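Local coordinates for 3-hydroxyacyl-CoA dehydrogenase (Burkholderia thailandensis, PDB 4XGN), which probably catalyses the NAD-dependent oxidation of 3-hydroxyacyl-CoA to 3-oxoacyl-CoA as a Rossmann-fold short-chain dehydrogenase, at residues R31-L45 and L53-D65. Residues are numbered along the deposited sequence; the frame is centred on the assembly and turned at random.
With NAD (nicotinamide-adenine-dinucleotide), chain I.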
loop_
_atom_site.group_PDB
_atom_site.type_symbol
_atom_site.label_atom_id
_atom_site.label_comp_id
_atom_site.label_asym_id
_atom_site.label_seq_id
_atom_site.Cartn_x
_atom_site.Cartn_y
_atom_site.Cartn_z
ATOM N N ARG A 31 23.836 11.934 17.326
ATOM C CA ARG A 31 25.218 12.098 16.963
ATOM C C ARG A 31 25.336 12.807 15.634
ATOM O O ARG A 31 26.111 13.776 15.501
ATOM C CB ARG A 31 25.962 10.774 16.920
ATOM C CG ARG A 31 26.130 10.109 18.261
ATOM C CD ARG A 31 26.879 8.792 18.087
ATOM N NE ARG A 31 26.909 8.063 19.332
ATOM C CZ ARG A 31 27.704 8.303 20.345
ATOM N NH1 ARG A 31 28.605 9.290 20.313
ATOM N NH2 ARG A 31 27.589 7.539 21.418
ATOM N N LEU A 32 24.574 12.340 14.646
ATOM C CA LEU A 32 24.704 12.868 13.307
ATOM C C LEU A 32 24.252 14.314 13.258
ATOM O O LEU A 32 24.919 15.127 12.604
ATOM C CB LEU A 32 23.939 12.003 12.279
ATOM C CG LEU A 32 24.031 12.455 10.818
ATOM C CD1 LEU A 32 23.843 11.269 9.896
ATOM C CD2 LEU A 32 22.934 13.416 10.398
ATOM N N LEU A 33 23.147 14.633 13.936
ATOM C CA LEU A 33 22.609 15.996 13.968
ATOM C C LEU A 33 23.557 16.941 14.682
ATOM O O LEU A 33 23.759 18.088 14.224
ATOM C CB LEU A 33 21.224 16.051 14.575
ATOM C CG LEU A 33 20.141 15.363 13.714
ATOM C CD1 LEU A 33 18.807 15.327 14.432
ATOM C CD2 LEU A 33 19.952 15.990 12.336
ATOM N N THR A 34 24.185 16.454 15.743
ATOM C CA THR A 34 25.187 17.243 16.460
ATOM C C THR A 34 26.414 17.514 15.566
ATOM O O THR A 34 26.984 18.641 15.604
ATOM C CB THR A 34 25.618 16.551 17.766
ATOM O OG1 THR A 34 24.503 16.433 18.660
ATOM C CG2 THR A 34 26.705 17.362 18.455
ATOM N N GLU A 35 26.855 16.498 14.835
ATOM C CA GLU A 35 28.045 16.600 14.021
ATOM C C GLU A 35 27.801 17.612 12.928
ATOM O O GLU A 35 28.747 18.286 12.523
ATOM C CB GLU A 35 28.444 15.250 13.423
ATOM N N ALA A 36 26.546 17.757 12.497
ATOM C CA ALA A 36 26.093 18.793 11.568
ATOM C C ALA A 36 25.808 20.153 12.210
ATOM O O ALA A 36 25.281 21.041 11.531
ATOM C CB ALA A 36 24.870 18.326 10.832
ATOM N N GLY A 37 26.144 20.310 13.483
ATOM C CA GLY A 37 25.938 21.550 14.216
ATOM C C GLY A 37 24.611 21.823 14.890
ATOM O O GLY A 37 24.450 22.897 15.467
ATOM N N GLY A 38 23.677 20.867 14.862
ATOM C CA GLY A 38 22.436 20.971 15.615
ATOM C C GLY A 38 22.686 20.772 17.100
ATOM O O GLY A 38 23.738 20.253 17.495
ATOM N N LYS A 39 21.732 21.240 17.902
ATOM C CA LYS A 39 21.738 21.104 19.336
ATOM C C LYS A 39 20.635 20.140 19.700
ATOM O O LYS A 39 19.523 20.322 19.250
ATOM C CB LYS A 39 21.466 22.454 19.988
ATOM C CG LYS A 39 22.496 23.511 19.599
ATOM C CD LYS A 39 22.007 24.911 19.974
ATOM C CE LYS A 39 22.918 25.985 19.467
ATOM N NZ LYS A 39 22.145 27.246 19.186
ATOM N N VAL A 40 20.961 19.117 20.457
ATOM C CA VAL A 40 19.956 18.061 20.735
ATOM C C VAL A 40 19.424 18.120 22.162
ATOM O O VAL A 40 20.127 18.459 23.132
ATOM C CB VAL A 40 20.489 16.663 20.430
ATOM C CG1 VAL A 40 20.885 16.544 18.967
ATOM C CG2 VAL A 40 21.593 16.237 21.387
ATOM N N VAL A 41 18.138 17.827 22.284
ATOM C CA VAL A 41 17.538 17.433 23.526
ATOM C C VAL A 41 17.173 15.969 23.409
ATOM O O VAL A 41 16.420 15.601 22.477
ATOM C CB VAL A 41 16.254 18.232 23.821
ATOM C CG1 VAL A 41 15.582 17.737 25.123
ATOM C CG2 VAL A 41 16.583 19.728 23.889
ATOM N N LEU A 42 17.688 15.154 24.344
ATOM C CA LEU A 42 17.412 13.738 24.391
ATOM C C LEU A 42 16.379 13.491 25.433
ATOM O O LEU A 42 16.568 13.831 26.591
ATOM C CB LEU A 42 18.674 12.931 24.693
ATOM C CG LEU A 42 19.913 13.335 23.896
ATOM C CD1 LEU A 42 21.127 12.490 24.305
ATOM C CD2 LEU A 42 19.630 13.165 22.433
ATOM N N ALA A 43 15.293 12.830 25.020
ATOM C CA ALA A 43 14.171 12.477 25.900
ATOM C C ALA A 43 14.082 10.945 26.004
ATOM O O ALA A 43 13.924 10.263 25.010
ATOM C CB ALA A 43 12.894 13.087 25.349
ATOM N N ASP A 44 14.283 10.383 27.188
ATOM C CA ASP A 44 14.345 8.955 27.335
ATOM C C ASP A 44 14.052 8.590 28.766
ATOM O O ASP A 44 14.177 9.437 29.655
ATOM C CB ASP A 44 15.767 8.479 26.953
ATOM C CG ASP A 44 15.837 7.015 26.537
ATOM O OD1 ASP A 44 15.634 6.111 27.388
ATOM O OD2 ASP A 44 16.152 6.764 25.323
ATOM N N LEU A 45 13.720 7.312 28.994
ATOM C CA LEU A 45 13.677 6.776 30.357
ATOM C C LEU A 45 15.057 6.587 31.016
ATOM O O LEU A 45 15.175 6.582 32.271
ATOM C CB LEU A 45 12.946 5.434 30.362
ATOM C CG LEU A 45 11.557 5.425 29.743
ATOM C CD1 LEU A 45 11.068 3.980 29.664
ATOM C CD2 LEU A 45 10.612 6.303 30.566
ATOM N N LEU A 53 25.186 10.871 27.299
ATOM C CA LEU A 53 25.226 11.191 25.882
ATOM C C LEU A 53 24.938 12.662 25.637
ATOM O O LEU A 53 25.556 13.287 24.787
ATOM C CB LEU A 53 24.247 10.339 25.054
ATOM C CG LEU A 53 24.340 10.546 23.534
ATOM C CD1 LEU A 53 25.689 10.208 22.945
ATOM C CD2 LEU A 53 23.312 9.664 22.835
ATOM N N ALA A 54 23.991 13.224 26.371
ATOM C CA ALA A 54 23.722 14.651 26.219
ATOM C C ALA A 54 24.972 15.477 26.541
ATOM O O ALA A 54 25.298 16.396 25.778
ATOM C CB ALA A 54 22.562 15.075 27.092
ATOM N N ARG A 55 25.694 15.099 27.592
ATOM C CA ARG A 55 27.000 15.735 27.868
ATOM C C ARG A 55 28.003 15.572 26.731
ATOM O O ARG A 55 28.680 16.559 26.318
ATOM C CB ARG A 55 27.603 15.239 29.182
ATOM C CG ARG A 55 26.848 15.736 30.396
ATOM C CD ARG A 55 27.475 15.177 31.654
ATOM N NE ARG A 55 26.868 15.773 32.836
ATOM C CZ ARG A 55 27.545 16.157 33.925
ATOM N NH1 ARG A 55 28.862 16.001 34.023
ATOM N NH2 ARG A 55 26.900 16.704 34.959
ATOM N N GLU A 56 28.125 14.338 26.232
ATOM C CA GLU A 56 29.052 14.013 25.159
ATOM C C GLU A 56 28.750 14.909 23.933
ATOM O O GLU A 56 29.691 15.422 23.243
ATOM C CB GLU A 56 28.991 12.506 24.832
ATOM C CG GLU A 56 30.002 12.001 23.815
ATOM C CD GLU A 56 29.831 10.543 23.453
ATOM O OE1 GLU A 56 29.084 9.790 24.151
ATOM O OE2 GLU A 56 30.430 10.156 22.426
ATOM N N LEU A 57 27.465 15.165 23.684
ATOM C CA LEU A 57 27.030 15.934 22.506
ATOM C C LEU A 57 26.805 17.416 22.748
ATOM O O LEU A 57 26.447 18.141 21.791
ATOM C CB LEU A 57 25.735 15.311 21.896
ATOM C CG LEU A 57 25.923 13.854 21.509
ATOM C CD1 LEU A 57 24.633 13.347 20.866
ATOM C CD2 LEU A 57 27.067 13.587 20.555
ATOM N N GLY A 58 27.100 17.893 23.961
ATOM C CA GLY A 58 26.842 19.275 24.291
ATOM C C GLY A 58 25.374 19.670 24.224
ATOM O O GLY A 58 25.094 20.843 24.037
ATOM N N GLY A 59 24.438 18.718 24.434
ATOM C CA GLY A 59 23.022 19.010 24.459
ATOM C C GLY A 59 22.417 18.883 25.840
ATOM O O GLY A 59 23.120 19.074 26.852
ATOM N N VAL A 60 21.125 18.581 25.901
ATOM C CA VAL A 60 20.378 18.529 27.156
ATOM C C VAL A 60 19.648 17.198 27.226
ATOM O O VAL A 60 19.124 16.747 26.229
ATOM C CB VAL A 60 19.364 19.707 27.217
ATOM C CG1 VAL A 60 18.377 19.588 28.370
ATOM C CG2 VAL A 60 20.096 21.045 27.221
ATOM N N PHE A 61 19.682 16.566 28.387
ATOM C CA PHE A 61 18.800 15.398 28.653
ATOM C C PHE A 61 17.633 15.754 29.543
ATOM O O PHE A 61 17.767 16.473 30.539
ATOM C CB PHE A 61 19.591 14.272 29.321
ATOM C CG PHE A 61 18.758 13.120 29.724
ATOM C CD1 PHE A 61 18.286 12.273 28.765
ATOM C CD2 PHE A 61 18.401 12.895 31.032
ATOM C CE1 PHE A 61 17.455 11.218 29.103
ATOM C CE2 PHE A 61 17.566 11.832 31.385
ATOM C CZ PHE A 61 17.108 10.996 30.417
ATOM N N VAL A 62 16.464 15.192 29.216
ATOM C CA VAL A 62 15.270 15.259 30.059
ATOM C C VAL A 62 14.727 13.839 30.230
ATOM O O VAL A 62 14.429 13.162 29.247
ATOM C CB VAL A 62 14.205 16.122 29.384
ATOM C CG1 VAL A 62 12.915 16.186 30.191
ATOM C CG2 VAL A 62 14.770 17.469 29.027
ATOM N N ARG A 63 14.603 13.382 31.485
ATOM C CA ARG A 63 13.896 12.115 31.755
ATOM C C ARG A 63 12.448 12.279 31.322
ATOM O O ARG A 63 11.722 13.129 31.839
ATOM C CB ARG A 63 13.973 11.740 33.216
ATOM C CG ARG A 63 13.471 10.340 33.510
ATOM C CD ARG A 63 11.979 10.176 33.557
ATOM N NE ARG A 63 11.576 8.808 33.915
ATOM C CZ ARG A 63 10.320 8.384 33.929
ATOM N NH1 ARG A 63 9.312 9.222 33.700
ATOM N NH2 ARG A 63 10.063 7.133 34.242
ATOM N N CYS A 64 12.055 11.486 30.328
ATOM C CA CYS A 64 10.780 11.670 29.662
ATOM C C CYS A 64 10.179 10.341 29.272
ATOM O O CYS A 64 10.746 9.591 28.478
ATOM C CB CYS A 64 10.956 12.633 28.490
ATOM S SG CYS A 64 9.522 12.730 27.368
ATOM N N ASP A 65 9.070 9.999 29.914
ATOM C CA ASP A 65 8.236 8.891 29.471
ATOM C C ASP A 65 7.301 9.476 28.482
ATOM O O ASP A 65 6.459 10.294 28.830
ATOM C CB ASP A 65 7.480 8.284 30.639
ATOM C CG ASP A 65 6.677 7.038 30.274
ATOM O OD1 ASP A 65 6.293 6.856 29.073
ATOM O OD2 ASP A 65 6.407 6.257 31.253
HETATM P PA NAD I . 16.654 0.889 21.636
HETATM O O1A NAD I . 16.043 -0.052 22.611
HETATM O O2A NAD I . 18.141 0.846 21.466
HETATM O O5B NAD I . 16.224 2.401 21.950
HETATM C C5B NAD I . 14.908 2.723 22.346
HETATM C C4B NAD I . 14.964 3.860 23.381
HETATM O O4B NAD I . 13.677 4.051 23.678
HETATM C C3B NAD I . 15.653 3.407 24.694
HETATM O O3B NAD I . 16.751 4.177 25.058
HETATM C C2B NAD I . 14.440 3.452 25.641
HETATM O O2B NAD I . 14.879 3.616 27.039
HETATM C C1B NAD I . 13.619 4.380 25.157
HETATM N N9A NAD I . 12.264 4.207 25.578
HETATM C C8A NAD I . 11.521 3.060 25.687
HETATM N N7A NAD I . 10.285 3.357 26.205
HETATM C C5A NAD I . 10.299 4.672 26.370
HETATM C C6A NAD I . 9.330 5.522 26.837
HETATM N N6A NAD I . 8.034 5.209 27.344
HETATM N N1A NAD I . 9.595 6.836 26.901
HETATM C C2A NAD I . 10.806 7.342 26.513
HETATM N N3A NAD I . 11.770 6.504 26.028
HETATM C C4A NAD I . 11.487 5.184 25.995
HETATM O O3 NAD I . 15.937 0.417 20.278
HETATM P PN NAD I . 16.082 1.148 18.829
HETATM O O1N NAD I . 16.442 0.060 17.873
HETATM O O2N NAD I . 17.009 2.353 18.795
HETATM O O5D NAD I . 14.560 1.619 18.533
HETATM C C5D NAD I . 14.245 2.920 18.043
HETATM C C4D NAD I . 12.969 2.953 17.292
HETATM O O4D NAD I . 13.190 2.225 16.157
HETATM C C3D NAD I . 11.814 2.247 18.047
HETATM O O3D NAD I . 10.624 2.873 17.838
HETATM C C2D NAD I . 11.870 0.851 17.366
HETATM O O2D NAD I . 10.583 0.106 17.567
HETATM C C1D NAD I . 12.090 1.130 16.098
HETATM N N1N NAD I . 12.635 0.095 15.228
HETATM C C2N NAD I . 13.795 -0.591 15.501
HETATM C C3N NAD I . 14.288 -1.572 14.650
HETATM C C7N NAD I . 15.521 -2.375 14.939
HETATM O O7N NAD I . 15.748 -3.361 14.278
HETATM N N7N NAD I . 16.433 -1.962 15.946
HETATM C C4N NAD I . 13.573 -1.840 13.463
HETATM C C5N NAD I . 12.436 -1.131 13.170
HETATM C C6N NAD I . 11.971 -0.167 14.038
HETATM O O HOH W 1 23.917 18.627 20.593
HETATM O O HOH W 2 13.518 6.903 34.432
#
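L42 and F61 sit side by side on neighbouring parallel strands, 39-44 and 60-63, their side chains on the sheet face that helix 47-57 covers; the three elements form a beta-alpha-beta unit whose strand 60-63 is outermost in the chain's sheet. Backbone hydrogen bonds join V60 N to V40 O, L42 N to V60 O and V62 N to L42 O; D44 N to V62 O is a weak one at 3.5 Å, and beyond it C64 N reaches D44 O. L42 turns CG beside its own N (chi1 -46°) and then runs extended (chi2 178°), which together place CD1 under segment 53-57, 3.8 Å from L53 CG and close to A54 CB. The F61 ring reaches obliquely over the carbonyl oxygens of L42 and D44 and has D44 CB at its edge, in the ring plane. V41 CG1 and V62 CG2 meet on the other face, and A43 CB meets C64 CB just beyond the end of strand 60-63.

Between helices 24-35 and 47-57, R31 extends its chain so that NH1 donates to E56 OE2 at 2.9 Å, a salt bridge in the guanidinium plane but reached from above the carboxylate; L53 CD1 rests over one guanidinium face. L57 packs its CB 3.6 Å from T34 OG1. Here a water bridges T34 OG1, V40 N and L57 O, while A30 O also bonds the threonine hydroxyl.

At the C-terminal ends of the strands the contact forms part of the adenosine site. D44 OD1 and OD2 accept hydrogen bonds from O2B (2.6 Å) and O3B (2.7 Å) of NAD, with N46 N and A22 N as second partners. D65 OD1 accepts one from adenine N6A at 3.0 Å, and L45, whose CD2 packs on D65 CB, brings CD1 against the adenine. A carboxylate gripping both ribose hydroxyls would probably repel a 2'-phosphate, consistent with a preference for NAD over NADP in this Rossmann fold.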